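Local coordinates for protein cystathionine gamma-synthase (Xanthomonas oryzae pv. oryzae, PDB 6LD8) that probably synthesises cystathionine, and may also act as a cystathionine gamma-lyase, using pyridoxal 5'-phosphate as cofactor in a four-subunit assembly, at residues P37-S42 with S60-R65; L105-D110 with F128-A133; D271-L276 with E381-D386. The protein carries 1 engineered substitution. All coordinates share one frame; numbering follows the deposited sequence.

How the contacts relate
The three contacts lie well apart and share no helix or strand; even the closest pair, contacts 2 and 3, is about 19 Å apart between nearest atoms. Contact 1 is buried, where a loop meets a helix start among three subunits, and it depends on individual polar groups: an asparagine amide, a threonine hydroxyl and a bridging water. Contact 2 is partly buried at one side of the large mixed sheet and relies on repeated backbone hydrogen bonds, with aliphatic packing on both faces. Contact 3, also partly buried, has no hydrogen bond between its two helices: aliphatic packing, mostly of leucine and isoleucine side chains, joins them.

Contact 1 (P37-S42 with S60-R65); sequences PIVLSS and SGNPTR. With CYS (cysteine), chain L.
Val39 O lies nearly in the amide plane of Asn62, only 10° out of it, where ND2 donates to it at 2.8 Å. The other flat group nearby is the guanidinium of Arg65, with Asn62 CB over one face, displaced from the centre, and Ser60 C at its edge, in plane. Asn62 is the N-cap of helix 63-76: its OD1 accepts Arg65 N in the carbonyl plane, on a lone pair, at 3.2 Å, and also a weak bond from Thr64 N. The two ends of the amide therefore do different jobs, OD1 capping the helix and ND2 holding the loop 37-42. CG stands opposite the backbone N (chi1 177°), and the Asn62 and Val39 side chains pass each other head to tail.

Val39 is gripped from both ends of its backbone, since its N-H gives a nearly straight bond to Thr64 OG1 at 3.0 Å. Thr64 OG1 lies beside its own backbone N (chi1 -57°), facing Val39 N. Beside these bonds, Val39 CG2 packs on Pro63 CG at 3.9 Å, the side chains crossing at about a right angle.

This buried loop-to-helix junction lies among subunits: Leu40 packs on Ile38 of the second subunit and on Leu251 of the third. At the far end, Ser60 OG, hydrogen-bonded to Asn238 OD1, comes within 3.4 Å of CA of a bound cysteine, which is held by Arg59 and Asp56 of this chain and by Arg117 and Glu336 of the third subunit. Asn62 ND2 has a second hydrogen bond, to Thr58 OG1. Near Pro37, one water joins the two segments, donating to Pro37 O and hydrogen-bonded to Thr64 OG1.

Contact 2 (L105-D110 with F128-A133); sequences LVVPHD and FALITA
With chi1 at -51°, Val107 spreads its two methyls over the neighbouring strand: CG1, opposite the carbonyl carbon, meets Leu130 CD2 at 3.8 Å, while CG2, wedged between backbone N and carbonyl carbon, lies 3.5 Å from Thr132 OG1. Leu105 extends CG opposite its backbone N (chi1 166°), which brings CD2 to 4.0 Å from Phe128 CE1; the two side chains run alongside one another in the same direction.

Beneath them runs a parallel ladder, the strand pairing of a beta-alpha-beta unit in the seven-stranded mixed sheet, consistent with the large domain of fold type I PLP enzymes. Leu105 N donates to Ala129 O, Ile131 N to Leu105 O, Val107 N to Ile131 O, and Ala133 N to Val107 O, all close to straight. The short strand axes are twisted by 31°. Where strand 104-108 ends, His109 N still reaches Ala133 O at 2.9 Å, but less directly, with the donor above the carbonyl plane. A water at the edge of the His109 ring bonds to ND1 at 2.8 Å.

Leu105, Val107 and Leu130 share one face of the sheet, where helix 113-124, the connection between the strands, packs on Val107 and Leu130. On the other face, Val106 and Ile131 meet Ala144 of helix 138-146. Strand 129-133 is outermost within this chain; strand 104-108 is bonded on its other side to strand 151-155.

Contact 3 (D271-L276 with E381-D386); sequences DAIAEL and EDLLID
Leu384 lays its CD2 methyl against Ala272, Ile273 and Leu276 of the other helix. Leu384 CD2 lies 3.8 Å from the backbone oxygen Ala272 O. The same Leu384 CD2 is 3.9 Å from Ile273 CG1 and 4.0 Å from Leu276 CB, while its sister Leu384 CD1 brushes Ala272 CB at 4.3 Å. With CG opposite the carbonyl carbon (chi1 -66°), the branch leads from a CB that starts off along the flank of the helix across to its partner. Leu276 and Leu384 pass antiparallel; Ile273 meets Leu384 at a slant. Ile273 also sends its terminal CD1 to Leu383 CB, 4.1 Å away, so the contact extends over two successive leucines.

This is helix-helix packing beside the five-stranded sheet of the C-terminal part of the chain, with the helices running nearly the same way: the short axes are inclined by 26° and come within 10.1 Å. Ile273 and Leu384 form the closest backbone pair, 6.6 Å between their CA atoms. No hydrogen bond links the two segments. Asp382 is hydrogen-bonded to Thr15 and Thr18 of the fourth subunit.

The interface continues along helix 380-396, where Ile273 and Leu276 touch Leu387 and Leu276 also reaches Leu391. Asp386 accepts the backbone N-H groups of Arg330 and Tyr331, just before strand 333-334. Helix 259-277 rests on strand 310-315 through Ile273 and Ala274, both against Met311.

Contact 1 (P37-S42 with S60-R65)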
loop_
_atom_site.group_PDB
_atom_site.type_symbol
_atom_site.label_atom_id
_atom_site.label_comp_id
_atom_site.label_asym_id
_atom_site.label_seq_id
_atom_site.Cartn_x
_atom_site.Cartn_y
_atom_site.Cartn_z
ATOM N N PRO A 37 10.677 -4.181 5.995
ATOM C CA PRO A 37 10.143 -4.205 4.626
ATOM C C PRO A 37 8.866 -5.045 4.465
ATOM O O PRO A 37 8.708 -6.045 5.159
ATOM C CB PRO A 37 11.301 -4.813 3.821
ATOM C CG PRO A 37 12.523 -4.371 4.620
ATOM C CD PRO A 37 12.075 -4.622 6.054
ATOM N N ILE A 38 7.950 -4.599 3.601
ATOM C CA ILE A 38 6.728 -5.354 3.215
ATOM C C ILE A 38 7.109 -6.420 2.163
ATOM O O ILE A 38 7.457 -6.079 1.011
ATOM C CB ILE A 38 5.639 -4.407 2.726
ATOM C CG1 ILE A 38 5.520 -3.159 3.603
ATOM C CG2 ILE A 38 4.317 -5.121 2.653
ATOM C CD1 ILE A 38 4.343 -2.242 3.223
ATOM N N VAL A 39 7.096 -7.700 2.547
ATOM C CA VAL A 39 7.274 -8.846 1.605
ATOM C C VAL A 39 5.909 -9.263 1.046
ATOM O O VAL A 39 5.205 -10.132 1.629
ATOM C CB VAL A 39 8.016 -9.966 2.324
ATOM C CG1 VAL A 39 8.412 -11.082 1.388
ATOM C CG2 VAL A 39 9.244 -9.395 3.006
ATOM N N LEU A 40 5.499 -8.599 -0.026
ATOM C CA LEU A 40 4.262 -8.948 -0.757
ATOM C C LEU A 40 4.458 -10.274 -1.523
ATOM O O LEU A 40 3.423 -10.941 -1.732
ATOM C CB LEU A 40 3.887 -7.826 -1.729
ATOM C CG LEU A 40 3.457 -6.485 -1.135
ATOM C CD1 LEU A 40 2.903 -5.565 -2.225
ATOM C CD2 LEU A 40 2.436 -6.641 -0.014
ATOM N N SER A 41 5.699 -10.649 -1.898
ATOM C CA SER A 41 5.989 -11.766 -2.829
ATOM C C SER A 41 5.105 -12.995 -2.546
ATOM O O SER A 41 5.118 -13.524 -1.411
ATOM C CB SER A 41 7.438 -12.151 -2.851
ATOM O OG SER A 41 7.740 -12.949 -4.033
ATOM N N SER A 42 4.449 -13.522 -3.574
ATOM C CA SER A 42 3.687 -14.802 -3.462
ATOM C C SER A 42 4.672 -15.956 -3.221
ATOM O O SER A 42 4.369 -16.853 -2.416
ATOM C CB SER A 42 2.793 -15.019 -4.654
ATOM O OG SER A 42 3.609 -15.157 -5.810
ATOM N N SER A 60 1.556 -20.427 2.910
ATOM C CA SER A 60 2.100 -21.336 3.948
ATOM C C SER A 60 2.808 -20.522 5.041
ATOM O O SER A 60 2.685 -20.866 6.236
ATOM C CB SER A 60 3.087 -22.320 3.345
ATOM O OG SER A 60 2.540 -22.906 2.164
ATOM N N GLY A 61 3.562 -19.514 4.621
ATOM C CA GLY A 61 4.518 -18.777 5.459
ATOM C C GLY A 61 4.965 -17.509 4.760
ATOM O O GLY A 61 5.321 -17.603 3.548
ATOM N N ASN A 62 4.923 -16.369 5.471
ATOM C CA ASN A 62 5.408 -15.055 4.970
ATOM C C ASN A 62 6.070 -14.309 6.121
ATOM O O ASN A 62 5.538 -14.267 7.220
ATOM C CB ASN A 62 4.267 -14.315 4.291
ATOM C CG ASN A 62 4.685 -12.954 3.823
ATOM O OD1 ASN A 62 4.808 -12.097 4.704
ATOM N ND2 ASN A 62 4.899 -12.771 2.498
ATOM N N PRO A 63 7.275 -13.752 5.904
ATOM C CA PRO A 63 8.031 -13.092 6.951
ATOM C C PRO A 63 7.348 -11.857 7.546
ATOM O O PRO A 63 7.444 -11.690 8.734
ATOM C CB PRO A 63 9.366 -12.681 6.320
ATOM C CG PRO A 63 9.189 -12.884 4.855
ATOM C CD PRO A 63 8.029 -13.834 4.658
ATOM N N THR A 64 6.631 -11.068 6.755
ATOM C CA THR A 64 5.918 -9.887 7.284
ATOM C C THR A 64 4.769 -10.388 8.176
ATOM O O THR A 64 4.594 -9.892 9.301
ATOM C CB THR A 64 5.447 -9.024 6.113
ATOM O OG1 THR A 64 6.602 -8.689 5.338
ATOM C CG2 THR A 64 4.690 -7.809 6.586
ATOM N N ARG A 65 4.046 -11.391 7.709
ATOM C CA ARG A 65 2.936 -11.959 8.493
ATOM C C ARG A 65 3.509 -12.560 9.808
ATOM O O ARG A 65 2.900 -12.398 10.878
ATOM C CB ARG A 65 2.141 -12.950 7.643
ATOM C CG ARG A 65 0.796 -13.312 8.247
ATOM C CD ARG A 65 -0.170 -13.914 7.223
ATOM N NE ARG A 65 0.353 -15.221 6.974
ATOM C CZ ARG A 65 0.587 -15.775 5.785
ATOM N NH1 ARG A 65 0.226 -15.215 4.634
ATOM N NH2 ARG A 65 1.171 -16.956 5.794
HETATM N N CYS L . 4.383 -25.203 -0.572
HETATM C CA CYS L . 3.045 -24.595 -0.795
HETATM C C CYS L . 1.972 -25.464 -0.115
HETATM O O CYS L . 2.284 -26.304 0.738
HETATM C CB CYS L . 2.789 -24.318 -2.285
HETATM S SG CYS L . 2.564 -25.755 -3.380
HETATM O OXT CYS L . 0.766 -25.381 -0.341
HETATM O O HOH W 1 8.542 -7.797 6.906
#

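Contact 2 (L105-D110 with F128-A133)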
loop_
_atom_site.group_PDB
_atom_site.type_symbol
_atom_site.label_atom_id
_atom_site.label_comp_id
_atom_site.label_asym_id
_atom_site.label_seq_id
_atom_site.Cartn_x
_atom_site.Cartn_y
_atom_site.Cartn_z
ATOM N N LEU A 105 -18.744 -29.090 21.181
ATOM C CA LEU A 105 -18.153 -27.775 21.457
ATOM C C LEU A 105 -19.103 -27.083 22.425
ATOM O O LEU A 105 -20.361 -27.059 22.112
ATOM C CB LEU A 105 -18.091 -26.994 20.145
ATOM C CG LEU A 105 -17.826 -25.500 20.324
ATOM C CD1 LEU A 105 -16.440 -25.321 20.883
ATOM C CD2 LEU A 105 -18.001 -24.751 19.010
ATOM N N VAL A 106 -18.541 -26.525 23.496
ATOM C CA VAL A 106 -19.317 -25.632 24.409
ATOM C C VAL A 106 -19.030 -24.185 24.028
ATOM O O VAL A 106 -17.859 -23.827 24.005
ATOM C CB VAL A 106 -18.946 -25.891 25.876
ATOM C CG1 VAL A 106 -19.688 -24.943 26.782
ATOM C CG2 VAL A 106 -19.243 -27.321 26.245
ATOM N N VAL A 107 -20.056 -23.374 23.824
ATOM C CA VAL A 107 -19.865 -21.920 23.549
ATOM C C VAL A 107 -20.707 -21.097 24.520
ATOM O O VAL A 107 -21.688 -21.589 25.089
ATOM C CB VAL A 107 -20.194 -21.542 22.093
ATOM C CG1 VAL A 107 -19.462 -22.448 21.105
ATOM C CG2 VAL A 107 -21.672 -21.532 21.837
ATOM N N PRO A 108 -20.324 -19.814 24.728
ATOM C CA PRO A 108 -21.105 -18.911 25.557
ATOM C C PRO A 108 -22.423 -18.567 24.877
ATOM O O PRO A 108 -22.410 -18.399 23.718
ATOM C CB PRO A 108 -20.209 -17.663 25.673
ATOM C CG PRO A 108 -18.792 -18.163 25.375
ATOM C CD PRO A 108 -19.044 -19.205 24.306
ATOM N N HIS A 109 -23.476 -18.351 25.652
ATOM C CA HIS A 109 -24.802 -17.879 25.185
ATOM C C HIS A 109 -24.681 -16.457 24.646
ATOM O O HIS A 109 -25.541 -16.023 23.887
ATOM C CB HIS A 109 -25.833 -17.984 26.333
ATOM C CG HIS A 109 -25.633 -17.010 27.462
ATOM N ND1 HIS A 109 -24.403 -16.801 28.067
ATOM C CD2 HIS A 109 -26.509 -16.197 28.109
ATOM C CE1 HIS A 109 -24.527 -15.872 29.002
ATOM N NE2 HIS A 109 -25.816 -15.486 29.038
ATOM N N ASP A 110 -23.726 -15.683 25.136
ATOM C CA ASP A 110 -23.723 -14.223 24.856
ATOM C C ASP A 110 -22.517 -13.843 23.967
ATOM O O ASP A 110 -22.099 -12.666 24.023
ATOM C CB ASP A 110 -23.752 -13.451 26.181
ATOM C CG ASP A 110 -22.558 -13.601 27.111
ATOM O OD1 ASP A 110 -21.721 -14.541 26.947
ATOM O OD2 ASP A 110 -22.486 -12.769 28.064
ATOM N N PHE A 128 -19.906 -30.871 14.257
ATOM C CA PHE A 128 -19.728 -31.113 15.717
ATOM C C PHE A 128 -21.102 -30.919 16.370
ATOM O O PHE A 128 -22.032 -30.425 15.678
ATOM C CB PHE A 128 -18.598 -30.224 16.284
ATOM C CG PHE A 128 -18.727 -28.769 15.901
ATOM C CD1 PHE A 128 -19.721 -27.975 16.446
ATOM C CD2 PHE A 128 -17.938 -28.227 14.902
ATOM C CE1 PHE A 128 -19.890 -26.659 16.033
ATOM C CE2 PHE A 128 -18.121 -26.923 14.492
ATOM C CZ PHE A 128 -19.102 -26.146 15.029
ATOM N N ALA A 129 -21.238 -31.345 17.629
ATOM C CA ALA A 129 -22.435 -31.017 18.435
ATOM C C ALA A 129 -22.127 -29.757 19.240
ATOM O O ALA A 129 -20.953 -29.565 19.698
ATOM C CB ALA A 129 -22.828 -32.168 19.333
ATOM N N LEU A 130 -23.152 -28.954 19.419
ATOM C CA LEU A 130 -23.047 -27.591 19.996
ATOM C C LEU A 130 -23.753 -27.613 21.350
ATOM O O LEU A 130 -24.950 -27.924 21.319
ATOM C CB LEU A 130 -23.801 -26.629 19.069
ATOM C CG LEU A 130 -23.191 -25.251 18.818
ATOM C CD1 LEU A 130 -24.294 -24.216 18.686
ATOM C CD2 LEU A 130 -22.186 -24.836 19.858
ATOM N N ILE A 131 -23.090 -27.236 22.443
ATOM C CA ILE A 131 -23.803 -26.820 23.692
ATOM C C ILE A 131 -23.603 -25.323 23.936
ATOM O O ILE A 131 -22.464 -24.890 23.999
ATOM C CB ILE A 131 -23.378 -27.657 24.905
ATOM C CG1 ILE A 131 -23.722 -29.129 24.689
ATOM C CG2 ILE A 131 -24.046 -27.108 26.157
ATOM C CD1 ILE A 131 -22.809 -30.080 25.417
ATOM N N THR A 132 -24.701 -24.575 24.021
ATOM C CA THR A 132 -24.744 -23.121 24.316
ATOM C C THR A 132 -25.088 -22.973 25.815
ATOM O O THR A 132 -26.229 -23.212 26.153
ATOM C CB THR A 132 -25.645 -22.398 23.297
ATOM O OG1 THR A 132 -25.099 -22.379 21.965
ATOM C CG2 THR A 132 -25.866 -20.946 23.655
ATOM N N ALA A 133 -24.093 -22.635 26.648
ATOM C CA ALA A 133 -24.116 -22.505 28.127
ATOM C C ALA A 133 -23.852 -21.063 28.593
ATOM O O ALA A 133 -23.192 -20.265 27.851
ATOM C CB ALA A 133 -23.038 -23.371 28.705
HETATM O O HOH W 2 -21.775 -17.400 28.868
#

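Contact 3 (D271-L276 with E381-D386)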
loop_
_atom_site.group_PDB
_atom_site.type_symbol
_atom_site.label_atom_id
_atom_site.label_comp_id
_atom_site.label_asym_id
_atom_site.label_seq_id
_atom_site.Cartn_x
_atom_site.Cartn_y
_atom_site.Cartn_z
ATOM N N ASP A 271 -13.339 5.570 31.748
ATOM C CA ASP A 271 -13.577 5.898 33.201
ATOM C C ASP A 271 -14.437 7.168 33.336
ATOM O O ASP A 271 -15.446 7.137 34.031
ATOM C CB ASP A 271 -12.273 5.986 33.980
ATOM C CG ASP A 271 -11.559 4.632 34.057
ATOM O OD1 ASP A 271 -12.222 3.605 33.687
ATOM O OD2 ASP A 271 -10.308 4.596 34.465
ATOM N N ALA A 272 -14.143 8.216 32.583
ATOM C CA ALA A 272 -14.909 9.478 32.655
ATOM C C ALA A 272 -16.327 9.264 32.150
ATOM O O ALA A 272 -17.215 9.912 32.707
ATOM C CB ALA A 272 -14.257 10.560 31.850
ATOM N N ILE A 273 -16.536 8.472 31.090
ATOM C CA ILE A 273 -17.889 8.366 30.466
ATOM C C ILE A 273 -18.759 7.477 31.362
ATOM O O ILE A 273 -19.927 7.764 31.499
ATOM C CB ILE A 273 -17.782 7.839 29.029
ATOM C CG1 ILE A 273 -17.286 8.946 28.108
ATOM C CG2 ILE A 273 -19.103 7.260 28.543
ATOM C CD1 ILE A 273 -16.558 8.435 26.910
ATOM N N ALA A 274 -18.185 6.449 31.967
ATOM C CA ALA A 274 -18.878 5.541 32.912
ATOM C C ALA A 274 -19.418 6.369 34.073
ATOM O O ALA A 274 -20.607 6.255 34.352
ATOM C CB ALA A 274 -17.959 4.428 33.389
ATOM N N GLU A 275 -18.577 7.225 34.639
ATOM C CA GLU A 275 -18.914 8.213 35.699
ATOM C C GLU A 275 -20.093 9.115 35.252
ATOM O O GLU A 275 -20.996 9.308 36.074
ATOM C CB GLU A 275 -17.610 8.946 36.062
ATOM C CG GLU A 275 -17.733 10.020 37.146
ATOM C CD GLU A 275 -17.756 9.512 38.583
ATOM O OE1 GLU A 275 -18.622 9.996 39.359
ATOM O OE2 GLU A 275 -16.915 8.632 38.932
ATOM N N LEU A 276 -20.137 9.624 34.015
ATOM C CA LEU A 276 -21.291 10.417 33.513
ATOM C C LEU A 276 -22.560 9.553 33.444
ATOM O O LEU A 276 -23.619 10.013 33.850
ATOM C CB LEU A 276 -20.958 10.893 32.106
ATOM C CG LEU A 276 -21.662 12.099 31.487
ATOM C CD1 LEU A 276 -22.220 11.712 30.121
ATOM C CD2 LEU A 276 -22.729 12.762 32.353
ATOM N N GLU A 381 -13.054 15.812 27.239
ATOM C CA GLU A 381 -14.028 16.940 27.365
ATOM C C GLU A 381 -15.039 16.892 26.215
ATOM O O GLU A 381 -16.237 17.154 26.451
ATOM C CB GLU A 381 -13.352 18.314 27.472
ATOM C CG GLU A 381 -12.615 18.793 26.220
ATOM C CD GLU A 381 -11.732 20.018 26.453
ATOM O OE1 GLU A 381 -10.555 19.819 26.785
ATOM O OE2 GLU A 381 -12.245 21.166 26.312
ATOM N N ASP A 382 -14.599 16.562 25.001
ATOM C CA ASP A 382 -15.466 16.558 23.780
ATOM C C ASP A 382 -16.451 15.367 23.831
ATOM O O ASP A 382 -17.634 15.534 23.577
ATOM C CB ASP A 382 -14.601 16.536 22.521
ATOM C CG ASP A 382 -13.903 17.837 22.176
ATOM O OD1 ASP A 382 -14.469 18.908 22.483
ATOM O OD2 ASP A 382 -12.838 17.759 21.484
ATOM N N LEU A 383 -15.977 14.173 24.147
ATOM C CA LEU A 383 -16.848 12.993 24.229
ATOM C C LEU A 383 -17.946 13.273 25.249
ATOM O O LEU A 383 -19.100 12.987 24.938
ATOM C CB LEU A 383 -15.997 11.762 24.538
ATOM C CG LEU A 383 -14.943 11.440 23.471
ATOM C CD1 LEU A 383 -14.301 10.084 23.684
ATOM C CD2 LEU A 383 -15.539 11.468 22.069
ATOM N N LEU A 384 -17.645 13.937 26.361
ATOM C CA LEU A 384 -18.652 14.173 27.450
ATOM C C LEU A 384 -19.666 15.226 27.015
ATOM O O LEU A 384 -20.854 14.995 27.273
ATOM C CB LEU A 384 -17.969 14.608 28.745
ATOM C CG LEU A 384 -17.087 13.553 29.402
ATOM C CD1 LEU A 384 -16.294 14.161 30.545
ATOM C CD2 LEU A 384 -17.944 12.397 29.913
ATOM N N ILE A 385 -19.232 16.314 26.376
ATOM C CA ILE A 385 -20.166 17.310 25.761
ATOM C C ILE A 385 -21.143 16.594 24.809
ATOM O O ILE A 385 -22.399 16.801 24.934
ATOM C CB ILE A 385 -19.387 18.453 25.071
ATOM C CG1 ILE A 385 -18.723 19.350 26.130
ATOM C CG2 ILE A 385 -20.280 19.275 24.139
ATOM C CD1 ILE A 385 -17.555 20.219 25.631
ATOM N N ASP A 386 -20.624 15.761 23.902
ATOM C CA ASP A 386 -21.440 15.061 22.870
ATOM C C ASP A 386 -22.469 14.185 23.580
ATOM O O ASP A 386 -23.629 14.270 23.226
ATOM C CB ASP A 386 -20.547 14.254 21.932
ATOM C CG ASP A 386 -21.082 13.916 20.546
ATOM O OD1 ASP A 386 -21.943 14.663 20.027
ATOM O OD2 ASP A 386 -20.587 12.902 19.970
#